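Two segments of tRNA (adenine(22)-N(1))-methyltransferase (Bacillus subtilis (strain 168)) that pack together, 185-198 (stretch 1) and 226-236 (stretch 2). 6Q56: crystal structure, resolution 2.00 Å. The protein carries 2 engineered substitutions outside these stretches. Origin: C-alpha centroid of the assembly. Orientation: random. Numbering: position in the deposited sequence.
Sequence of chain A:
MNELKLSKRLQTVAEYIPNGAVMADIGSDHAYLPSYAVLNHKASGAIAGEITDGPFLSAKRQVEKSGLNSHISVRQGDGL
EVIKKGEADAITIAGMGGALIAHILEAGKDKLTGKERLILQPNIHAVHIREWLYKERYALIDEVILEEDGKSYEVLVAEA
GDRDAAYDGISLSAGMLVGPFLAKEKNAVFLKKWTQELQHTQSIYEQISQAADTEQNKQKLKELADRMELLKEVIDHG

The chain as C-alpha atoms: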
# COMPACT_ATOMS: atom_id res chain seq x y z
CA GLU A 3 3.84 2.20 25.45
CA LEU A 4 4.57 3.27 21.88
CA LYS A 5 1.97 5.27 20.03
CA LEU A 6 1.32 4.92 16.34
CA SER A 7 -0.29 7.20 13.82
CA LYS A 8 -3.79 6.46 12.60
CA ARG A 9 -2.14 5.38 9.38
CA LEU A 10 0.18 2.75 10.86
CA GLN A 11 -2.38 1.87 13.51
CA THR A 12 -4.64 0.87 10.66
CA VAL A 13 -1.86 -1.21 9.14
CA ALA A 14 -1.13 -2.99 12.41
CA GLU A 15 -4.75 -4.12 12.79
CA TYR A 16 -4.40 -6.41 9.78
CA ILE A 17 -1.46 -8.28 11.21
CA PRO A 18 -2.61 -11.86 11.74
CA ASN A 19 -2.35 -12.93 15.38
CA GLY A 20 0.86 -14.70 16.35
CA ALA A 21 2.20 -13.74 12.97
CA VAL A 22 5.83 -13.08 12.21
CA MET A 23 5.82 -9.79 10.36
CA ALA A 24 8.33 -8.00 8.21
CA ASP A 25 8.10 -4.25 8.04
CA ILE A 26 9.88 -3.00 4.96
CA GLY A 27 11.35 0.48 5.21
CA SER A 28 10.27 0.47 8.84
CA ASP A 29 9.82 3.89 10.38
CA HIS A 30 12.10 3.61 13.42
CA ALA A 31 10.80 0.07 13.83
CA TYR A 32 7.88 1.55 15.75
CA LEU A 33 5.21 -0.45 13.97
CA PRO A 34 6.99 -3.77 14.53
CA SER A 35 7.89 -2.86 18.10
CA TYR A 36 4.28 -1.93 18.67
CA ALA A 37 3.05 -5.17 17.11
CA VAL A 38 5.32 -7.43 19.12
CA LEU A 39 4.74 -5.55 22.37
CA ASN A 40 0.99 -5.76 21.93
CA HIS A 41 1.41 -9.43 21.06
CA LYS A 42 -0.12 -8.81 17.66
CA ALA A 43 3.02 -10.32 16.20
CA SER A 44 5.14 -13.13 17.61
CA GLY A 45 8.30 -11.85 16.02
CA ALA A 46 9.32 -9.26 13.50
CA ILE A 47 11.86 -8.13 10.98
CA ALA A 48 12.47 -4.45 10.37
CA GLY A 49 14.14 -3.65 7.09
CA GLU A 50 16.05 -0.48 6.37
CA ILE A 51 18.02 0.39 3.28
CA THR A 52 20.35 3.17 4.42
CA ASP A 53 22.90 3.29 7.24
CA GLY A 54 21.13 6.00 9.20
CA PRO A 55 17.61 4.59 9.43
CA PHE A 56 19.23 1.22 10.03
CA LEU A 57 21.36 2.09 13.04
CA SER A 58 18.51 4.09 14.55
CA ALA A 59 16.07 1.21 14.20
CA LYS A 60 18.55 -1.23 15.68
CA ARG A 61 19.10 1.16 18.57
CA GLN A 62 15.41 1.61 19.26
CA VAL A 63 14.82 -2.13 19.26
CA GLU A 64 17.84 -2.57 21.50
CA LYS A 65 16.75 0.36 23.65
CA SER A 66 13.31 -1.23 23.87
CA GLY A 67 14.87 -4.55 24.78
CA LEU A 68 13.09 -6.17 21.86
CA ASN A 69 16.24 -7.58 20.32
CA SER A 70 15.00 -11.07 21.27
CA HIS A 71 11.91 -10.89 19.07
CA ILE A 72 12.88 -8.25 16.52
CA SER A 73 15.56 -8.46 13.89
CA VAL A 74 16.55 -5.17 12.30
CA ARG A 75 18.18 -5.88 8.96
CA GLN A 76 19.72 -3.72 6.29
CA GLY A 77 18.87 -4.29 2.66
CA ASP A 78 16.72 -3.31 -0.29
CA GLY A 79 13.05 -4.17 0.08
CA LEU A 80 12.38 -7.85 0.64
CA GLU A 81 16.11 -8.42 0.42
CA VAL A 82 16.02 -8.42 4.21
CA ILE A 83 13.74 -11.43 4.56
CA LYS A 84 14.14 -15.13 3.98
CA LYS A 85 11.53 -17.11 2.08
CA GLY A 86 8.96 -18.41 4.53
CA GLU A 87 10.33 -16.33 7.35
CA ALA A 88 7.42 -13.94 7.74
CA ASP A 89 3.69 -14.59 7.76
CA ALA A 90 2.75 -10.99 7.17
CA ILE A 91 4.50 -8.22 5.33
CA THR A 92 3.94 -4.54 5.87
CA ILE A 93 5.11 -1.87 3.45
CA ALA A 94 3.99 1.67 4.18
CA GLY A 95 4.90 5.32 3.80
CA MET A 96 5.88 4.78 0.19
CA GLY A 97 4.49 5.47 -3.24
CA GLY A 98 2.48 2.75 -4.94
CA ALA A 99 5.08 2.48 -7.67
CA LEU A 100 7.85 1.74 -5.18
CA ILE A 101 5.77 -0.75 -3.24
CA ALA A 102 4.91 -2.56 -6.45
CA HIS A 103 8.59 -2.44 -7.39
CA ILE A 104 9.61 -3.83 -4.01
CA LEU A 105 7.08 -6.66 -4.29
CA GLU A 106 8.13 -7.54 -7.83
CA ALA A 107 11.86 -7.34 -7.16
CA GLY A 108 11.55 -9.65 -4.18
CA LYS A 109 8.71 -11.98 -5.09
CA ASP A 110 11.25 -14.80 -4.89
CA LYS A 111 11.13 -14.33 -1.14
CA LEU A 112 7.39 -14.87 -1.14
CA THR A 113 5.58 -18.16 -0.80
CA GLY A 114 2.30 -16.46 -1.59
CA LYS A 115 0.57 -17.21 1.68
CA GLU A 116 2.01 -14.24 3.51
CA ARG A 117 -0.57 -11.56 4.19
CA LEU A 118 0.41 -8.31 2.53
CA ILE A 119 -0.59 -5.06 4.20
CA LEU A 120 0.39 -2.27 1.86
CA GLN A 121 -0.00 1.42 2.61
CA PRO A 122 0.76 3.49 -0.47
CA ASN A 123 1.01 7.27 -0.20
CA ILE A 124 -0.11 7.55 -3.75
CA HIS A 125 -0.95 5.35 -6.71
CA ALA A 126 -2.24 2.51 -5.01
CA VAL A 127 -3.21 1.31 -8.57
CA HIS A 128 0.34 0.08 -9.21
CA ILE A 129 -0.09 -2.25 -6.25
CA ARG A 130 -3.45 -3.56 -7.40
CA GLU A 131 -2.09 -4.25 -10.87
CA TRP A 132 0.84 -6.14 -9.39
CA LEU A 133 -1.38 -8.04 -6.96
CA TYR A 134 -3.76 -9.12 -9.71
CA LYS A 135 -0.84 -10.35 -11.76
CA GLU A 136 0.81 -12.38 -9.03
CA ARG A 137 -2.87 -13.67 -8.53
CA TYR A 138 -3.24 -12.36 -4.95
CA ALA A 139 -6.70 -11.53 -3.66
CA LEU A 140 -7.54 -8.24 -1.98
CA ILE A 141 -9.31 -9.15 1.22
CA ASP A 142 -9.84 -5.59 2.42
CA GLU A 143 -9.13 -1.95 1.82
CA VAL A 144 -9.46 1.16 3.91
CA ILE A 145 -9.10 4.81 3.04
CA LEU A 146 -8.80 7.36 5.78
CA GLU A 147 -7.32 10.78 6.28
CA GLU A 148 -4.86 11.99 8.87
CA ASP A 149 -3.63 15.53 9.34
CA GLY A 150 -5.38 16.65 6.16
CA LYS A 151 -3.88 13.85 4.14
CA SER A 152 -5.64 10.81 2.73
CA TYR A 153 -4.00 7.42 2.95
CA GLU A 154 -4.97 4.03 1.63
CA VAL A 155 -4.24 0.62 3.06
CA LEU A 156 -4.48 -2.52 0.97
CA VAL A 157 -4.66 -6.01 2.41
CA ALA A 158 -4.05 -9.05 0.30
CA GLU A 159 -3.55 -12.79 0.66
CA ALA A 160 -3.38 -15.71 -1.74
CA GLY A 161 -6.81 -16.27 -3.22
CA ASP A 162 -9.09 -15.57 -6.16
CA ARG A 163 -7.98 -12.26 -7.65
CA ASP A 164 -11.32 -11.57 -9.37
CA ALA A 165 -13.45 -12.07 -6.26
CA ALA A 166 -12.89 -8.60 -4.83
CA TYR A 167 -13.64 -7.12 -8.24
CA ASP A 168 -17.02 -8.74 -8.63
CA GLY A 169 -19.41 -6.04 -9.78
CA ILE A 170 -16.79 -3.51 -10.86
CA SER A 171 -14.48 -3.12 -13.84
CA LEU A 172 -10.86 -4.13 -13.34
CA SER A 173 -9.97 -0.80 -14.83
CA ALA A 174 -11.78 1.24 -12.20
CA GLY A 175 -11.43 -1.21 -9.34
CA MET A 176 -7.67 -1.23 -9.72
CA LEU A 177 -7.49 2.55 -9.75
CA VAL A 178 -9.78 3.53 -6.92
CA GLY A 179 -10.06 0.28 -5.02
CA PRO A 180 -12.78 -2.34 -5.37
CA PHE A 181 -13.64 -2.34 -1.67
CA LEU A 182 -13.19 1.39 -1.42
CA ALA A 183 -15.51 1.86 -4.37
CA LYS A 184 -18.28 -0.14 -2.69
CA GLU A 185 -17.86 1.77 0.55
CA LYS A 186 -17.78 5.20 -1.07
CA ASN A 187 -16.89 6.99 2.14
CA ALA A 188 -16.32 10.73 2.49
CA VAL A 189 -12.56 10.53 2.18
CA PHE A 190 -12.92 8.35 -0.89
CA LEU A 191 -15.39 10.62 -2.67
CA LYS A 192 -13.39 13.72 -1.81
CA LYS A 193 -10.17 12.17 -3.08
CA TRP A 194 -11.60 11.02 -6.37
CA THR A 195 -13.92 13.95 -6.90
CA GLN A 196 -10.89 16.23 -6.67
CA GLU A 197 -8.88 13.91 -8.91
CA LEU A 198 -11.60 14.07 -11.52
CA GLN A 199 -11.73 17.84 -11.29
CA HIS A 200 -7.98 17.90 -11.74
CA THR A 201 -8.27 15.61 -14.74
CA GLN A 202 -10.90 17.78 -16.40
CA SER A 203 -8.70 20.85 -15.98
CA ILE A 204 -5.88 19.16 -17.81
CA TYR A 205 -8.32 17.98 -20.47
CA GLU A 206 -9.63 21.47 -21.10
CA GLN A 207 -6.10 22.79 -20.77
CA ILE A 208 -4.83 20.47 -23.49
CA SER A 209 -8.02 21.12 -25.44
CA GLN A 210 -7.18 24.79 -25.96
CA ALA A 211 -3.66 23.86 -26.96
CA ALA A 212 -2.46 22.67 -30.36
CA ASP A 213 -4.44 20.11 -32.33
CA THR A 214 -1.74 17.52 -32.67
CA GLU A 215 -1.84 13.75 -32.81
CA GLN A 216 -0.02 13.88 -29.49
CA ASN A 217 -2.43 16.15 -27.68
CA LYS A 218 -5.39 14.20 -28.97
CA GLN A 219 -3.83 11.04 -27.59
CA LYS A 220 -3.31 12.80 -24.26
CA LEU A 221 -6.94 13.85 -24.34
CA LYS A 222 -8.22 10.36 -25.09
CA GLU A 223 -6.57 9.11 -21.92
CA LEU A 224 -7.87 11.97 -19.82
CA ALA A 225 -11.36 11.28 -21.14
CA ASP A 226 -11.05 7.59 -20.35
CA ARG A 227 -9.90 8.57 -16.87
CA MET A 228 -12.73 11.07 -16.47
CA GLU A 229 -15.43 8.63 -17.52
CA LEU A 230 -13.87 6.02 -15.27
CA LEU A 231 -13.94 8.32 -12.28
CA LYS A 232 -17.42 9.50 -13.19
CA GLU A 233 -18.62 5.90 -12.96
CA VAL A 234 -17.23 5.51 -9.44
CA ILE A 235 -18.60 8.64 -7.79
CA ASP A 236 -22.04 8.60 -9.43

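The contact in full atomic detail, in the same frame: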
# COMPACT_ATOMS: atom_id res chain seq x y z
N GLU A 185 -17.67 0.98 -0.65
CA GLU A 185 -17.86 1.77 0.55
C GLU A 185 -18.29 3.19 0.21
O GLU A 185 -19.28 3.68 0.71
CB GLU A 185 -16.58 1.81 1.38
CG GLU A 185 -16.74 2.41 2.76
CD GLU A 185 -15.47 2.41 3.57
OE1 GLU A 185 -14.37 2.29 2.99
OE2 GLU A 185 -15.57 2.54 4.80
N LYS A 186 -17.51 3.84 -0.66
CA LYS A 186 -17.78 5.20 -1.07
C LYS A 186 -17.88 6.13 0.14
O LYS A 186 -18.86 6.83 0.31
CB LYS A 186 -19.07 5.29 -1.90
CG LYS A 186 -18.95 4.80 -3.32
CD LYS A 186 -20.20 5.14 -4.12
CE LYS A 186 -20.33 4.24 -5.33
NZ LYS A 186 -21.50 4.62 -6.17
N ASN A 187 -16.86 6.12 0.98
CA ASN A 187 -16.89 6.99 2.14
C ASN A 187 -16.46 8.41 1.79
O ASN A 187 -16.00 8.67 0.69
CB ASN A 187 -16.08 6.41 3.30
CG ASN A 187 -14.59 6.42 3.05
OD1 ASN A 187 -14.09 7.20 2.25
ND2 ASN A 187 -13.88 5.57 3.76
N ALA A 188 -16.65 9.33 2.72
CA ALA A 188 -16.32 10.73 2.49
C ALA A 188 -14.92 10.98 1.96
O ALA A 188 -14.74 11.72 1.02
CB ALA A 188 -16.54 11.53 3.76
N VAL A 189 -13.94 10.35 2.58
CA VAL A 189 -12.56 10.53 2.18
C VAL A 189 -12.38 10.08 0.74
O VAL A 189 -11.72 10.73 -0.05
CB VAL A 189 -11.61 9.76 3.10
CG1 VAL A 189 -10.17 9.93 2.66
CG2 VAL A 189 -11.78 10.22 4.53
N PHE A 190 -12.98 8.94 0.43
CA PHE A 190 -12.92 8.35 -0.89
C PHE A 190 -13.50 9.27 -1.96
O PHE A 190 -12.86 9.56 -2.96
CB PHE A 190 -13.65 7.01 -0.90
CG PHE A 190 -13.78 6.39 -2.26
CD1 PHE A 190 -12.81 5.54 -2.73
CD2 PHE A 190 -14.87 6.66 -3.05
CE1 PHE A 190 -12.92 4.97 -3.98
CE2 PHE A 190 -14.99 6.09 -4.30
CZ PHE A 190 -14.02 5.24 -4.76
N LEU A 191 -14.72 9.73 -1.73
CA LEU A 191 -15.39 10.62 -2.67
C LEU A 191 -14.60 11.90 -2.87
O LEU A 191 -14.38 12.33 -3.99
CB LEU A 191 -16.79 10.97 -2.18
CG LEU A 191 -17.83 9.86 -2.30
CD1 LEU A 191 -19.13 10.29 -1.64
CD2 LEU A 191 -18.07 9.49 -3.74
N LYS A 192 -14.16 12.49 -1.77
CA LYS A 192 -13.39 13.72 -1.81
C LYS A 192 -12.11 13.54 -2.62
O LYS A 192 -11.77 14.37 -3.44
CB LYS A 192 -13.07 14.19 -0.39
CG LYS A 192 -12.12 15.36 -0.32
CD LYS A 192 -12.26 16.11 1.00
CE LYS A 192 -11.92 15.23 2.18
NZ LYS A 192 -11.66 16.01 3.41
N LYS A 193 -11.41 12.44 -2.37
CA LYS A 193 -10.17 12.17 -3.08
C LYS A 193 -10.36 12.01 -4.57
O LYS A 193 -9.60 12.55 -5.35
CB LYS A 193 -9.50 10.91 -2.53
CG LYS A 193 -8.32 10.43 -3.35
CD LYS A 193 -7.61 9.26 -2.70
CE LYS A 193 -6.61 8.61 -3.64
NZ LYS A 193 -5.31 9.30 -3.70
N TRP A 194 -11.37 11.26 -4.96
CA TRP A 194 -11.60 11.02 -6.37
C TRP A 194 -12.35 12.14 -7.06
O TRP A 194 -12.14 12.38 -8.23
CB TRP A 194 -12.26 9.65 -6.55
CG TRP A 194 -11.31 8.60 -6.11
CD1 TRP A 194 -11.43 7.78 -5.04
CD2 TRP A 194 -10.05 8.31 -6.70
NE1 TRP A 194 -10.33 6.97 -4.94
CE2 TRP A 194 -9.47 7.28 -5.95
CE3 TRP A 194 -9.36 8.81 -7.80
CZ2 TRP A 194 -8.24 6.74 -6.27
CZ3 TRP A 194 -8.15 8.28 -8.11
CH2 TRP A 194 -7.59 7.26 -7.35
N THR A 195 -13.20 12.84 -6.33
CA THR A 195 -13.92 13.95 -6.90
C THR A 195 -12.90 15.02 -7.28
O THR A 195 -12.99 15.61 -8.34
CB THR A 195 -14.94 14.52 -5.91
OG1 THR A 195 -16.01 13.59 -5.74
CG2 THR A 195 -15.50 15.84 -6.41
N GLN A 196 -11.93 15.25 -6.41
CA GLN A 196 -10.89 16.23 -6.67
C GLN A 196 -10.01 15.76 -7.82
O GLN A 196 -9.61 16.54 -8.66
CB GLN A 196 -10.05 16.48 -5.41
CG GLN A 196 -10.81 17.22 -4.32
CD GLN A 196 -10.16 17.10 -2.95
OE1 GLN A 196 -9.10 16.51 -2.81
NE2 GLN A 196 -10.81 17.65 -1.94
N GLU A 197 -9.71 14.46 -7.85
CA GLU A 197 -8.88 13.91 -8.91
C GLU A 197 -9.55 14.11 -10.25
O GLU A 197 -8.91 14.42 -11.24
CB GLU A 197 -8.62 12.43 -8.68
CG GLU A 197 -7.76 11.78 -9.74
CD GLU A 197 -6.33 12.27 -9.73
OE1 GLU A 197 -5.88 12.78 -8.69
OE2 GLU A 197 -5.65 12.14 -10.76
N LEU A 198 -10.86 13.91 -10.29
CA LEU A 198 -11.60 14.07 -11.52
C LEU A 198 -11.55 15.53 -11.94
O LEU A 198 -11.31 15.83 -13.10
CB LEU A 198 -13.04 13.62 -11.34
CG LEU A 198 -14.03 14.09 -12.39
CD1 LEU A 198 -13.69 13.57 -13.77
CD2 LEU A 198 -15.43 13.69 -11.99
N ASP A 226 -10.86 8.92 -20.89
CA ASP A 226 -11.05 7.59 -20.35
C ASP A 226 -11.01 7.66 -18.83
O ASP A 226 -11.84 7.07 -18.16
CB ASP A 226 -9.97 6.64 -20.87
CG ASP A 226 -10.19 5.20 -20.43
OD1 ASP A 226 -11.20 4.59 -20.83
OD2 ASP A 226 -9.35 4.68 -19.68
N ARG A 227 -10.05 8.40 -18.31
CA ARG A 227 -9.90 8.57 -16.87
C ARG A 227 -11.12 9.27 -16.29
O ARG A 227 -11.63 8.86 -15.26
CB ARG A 227 -8.63 9.35 -16.55
CG ARG A 227 -8.41 9.60 -15.07
CD ARG A 227 -8.31 8.31 -14.29
NE ARG A 227 -7.05 7.61 -14.52
CZ ARG A 227 -5.95 7.80 -13.80
NH1 ARG A 227 -5.94 8.66 -12.81
NH2 ARG A 227 -4.86 7.11 -14.08
N MET A 228 -11.57 10.32 -16.94
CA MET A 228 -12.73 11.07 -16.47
C MET A 228 -13.96 10.19 -16.41
O MET A 228 -14.64 10.16 -15.40
CB MET A 228 -12.99 12.29 -17.35
CG MET A 228 -11.96 13.40 -17.18
SD MET A 228 -12.05 14.66 -18.45
CE MET A 228 -13.77 15.10 -18.35
N GLU A 229 -14.26 9.49 -17.49
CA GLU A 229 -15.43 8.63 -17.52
C GLU A 229 -15.33 7.59 -16.43
O GLU A 229 -16.30 7.31 -15.74
CB GLU A 229 -15.57 7.95 -18.88
CG GLU A 229 -16.57 6.80 -18.89
CD GLU A 229 -17.98 7.24 -18.58
OE1 GLU A 229 -18.33 8.40 -18.84
OE2 GLU A 229 -18.75 6.40 -18.07
N LEU A 230 -14.14 7.03 -16.28
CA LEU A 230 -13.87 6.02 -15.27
C LEU A 230 -14.21 6.54 -13.89
O LEU A 230 -14.92 5.89 -13.13
CB LEU A 230 -12.40 5.62 -15.32
CG LEU A 230 -12.05 4.32 -14.62
CD1 LEU A 230 -10.66 3.86 -15.03
CD2 LEU A 230 -12.14 4.48 -13.11
N LEU A 231 -13.69 7.71 -13.57
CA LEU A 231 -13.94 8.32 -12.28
C LEU A 231 -15.41 8.67 -12.14
O LEU A 231 -15.99 8.52 -11.08
CB LEU A 231 -13.07 9.56 -12.09
CG LEU A 231 -11.59 9.25 -11.95
CD1 LEU A 231 -10.80 10.53 -11.75
CD2 LEU A 231 -11.36 8.28 -10.81
N LYS A 232 -16.02 9.13 -13.22
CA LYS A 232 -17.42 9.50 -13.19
C LYS A 232 -18.27 8.30 -12.79
O LYS A 232 -19.25 8.44 -12.08
CB LYS A 232 -17.86 10.05 -14.54
CG LYS A 232 -19.30 10.52 -14.55
CD LYS A 232 -19.71 11.07 -15.91
CE LYS A 232 -21.22 11.20 -15.99
NZ LYS A 232 -21.67 12.01 -17.16
N GLU A 233 -17.88 7.12 -13.25
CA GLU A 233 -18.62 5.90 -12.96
C GLU A 233 -18.47 5.44 -11.51
O GLU A 233 -19.26 4.65 -11.02
CB GLU A 233 -18.18 4.77 -13.91
CG GLU A 233 -18.50 5.03 -15.37
CD GLU A 233 -17.91 3.98 -16.30
OE1 GLU A 233 -17.20 3.08 -15.82
OE2 GLU A 233 -18.16 4.06 -17.52
N VAL A 234 -17.44 5.92 -10.82
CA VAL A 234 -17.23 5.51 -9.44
C VAL A 234 -17.77 6.46 -8.39
O VAL A 234 -17.90 6.09 -7.24
CB VAL A 234 -15.75 5.27 -9.13
CG1 VAL A 234 -15.21 4.11 -9.93
CG2 VAL A 234 -14.95 6.52 -9.41
N ILE A 235 -18.09 7.69 -8.76
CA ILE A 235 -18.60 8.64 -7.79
C ILE A 235 -20.02 9.07 -8.11
O ILE A 235 -20.52 10.05 -7.56
CB ILE A 235 -17.71 9.89 -7.70
CG1 ILE A 235 -17.87 10.76 -8.93
CG2 ILE A 235 -16.26 9.50 -7.54
CD1 ILE A 235 -16.96 11.95 -8.92
N ASP A 236 -20.67 8.33 -9.00
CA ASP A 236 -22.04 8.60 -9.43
C ASP A 236 -22.92 9.05 -8.27
O ASP A 236 -23.89 8.38 -7.91
CB ASP A 236 -22.64 7.35 -10.07
CG ASP A 236 -22.49 6.13 -9.19
OD1 ASP A 236 -21.80 6.22 -8.17
OD2 ASP A 236 -23.08 5.07 -9.52

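Two helices that run in nearly opposite directions often adhere through a few branched aliphatic side chains, with charged groups left to the margins. The contact between helix 188-198 and helix 226-234 illustrates the principle: their axes cross at -152°, approach to 9.8 Å, and the two stretches together bury 592 Å².

Leu-198 and Ile-235 cover the most surface, and Leu-231 follows. Leu-198 points its CA-to-CB bond toward the partner, and its t, p rotamer spreads the two methyls over separate neighbours: CD1 lies 3.8 Å from Met-228 CG, while CD2 lies 3.8 Å from Ile-235 CD1. Its backbone is close enough to be touched as well, Leu-231 CD1 reaching to 3.6 Å from Leu-198 CA. Ile-235 leaves its backbone sideways, yet its end comes nearer. Its extended chi2 carries CD1 to Leu-198, while Ile-235 CG2 sits 4.1 Å from Trp-194 CB and Ile-235 CB lies 4.0 Å from Leu-191 CD2; one beta-branched residue thus meets about two turns of the opposing helix, from Leu-191 to Leu-198. Leu-231, buried and directed toward stretch 1, forks in a similar way: CD1 packs 3.8 Å from Leu-198 CB, and CD2 lies 3.7 Å from Trp-194 CE3, an oblique approach to the broad indole.

Polarity is accommodated around this apolar centre. Thr-195 OG1 donates to Leu-191 O at 2.7 Å, satisfying its hydroxyl within its own helix while OG1 remains 3.7 Å from Ile-235 CD1. At one end, the long, extended Lys-186 side chain brings NZ to 2.6 Å from Asp-236 OD1, a hydrogen-bonded salt bridge, although Asp-236 is poorly ordered. At the other, Glu-197 OE2 and Arg-227 NH1 stand 4.0 Å apart, beyond salt-bridge range. The packing has a cost: Val-234 O, 4.1 Å from Phe-190 CE2 at the ring edge, is buried without a polar partner.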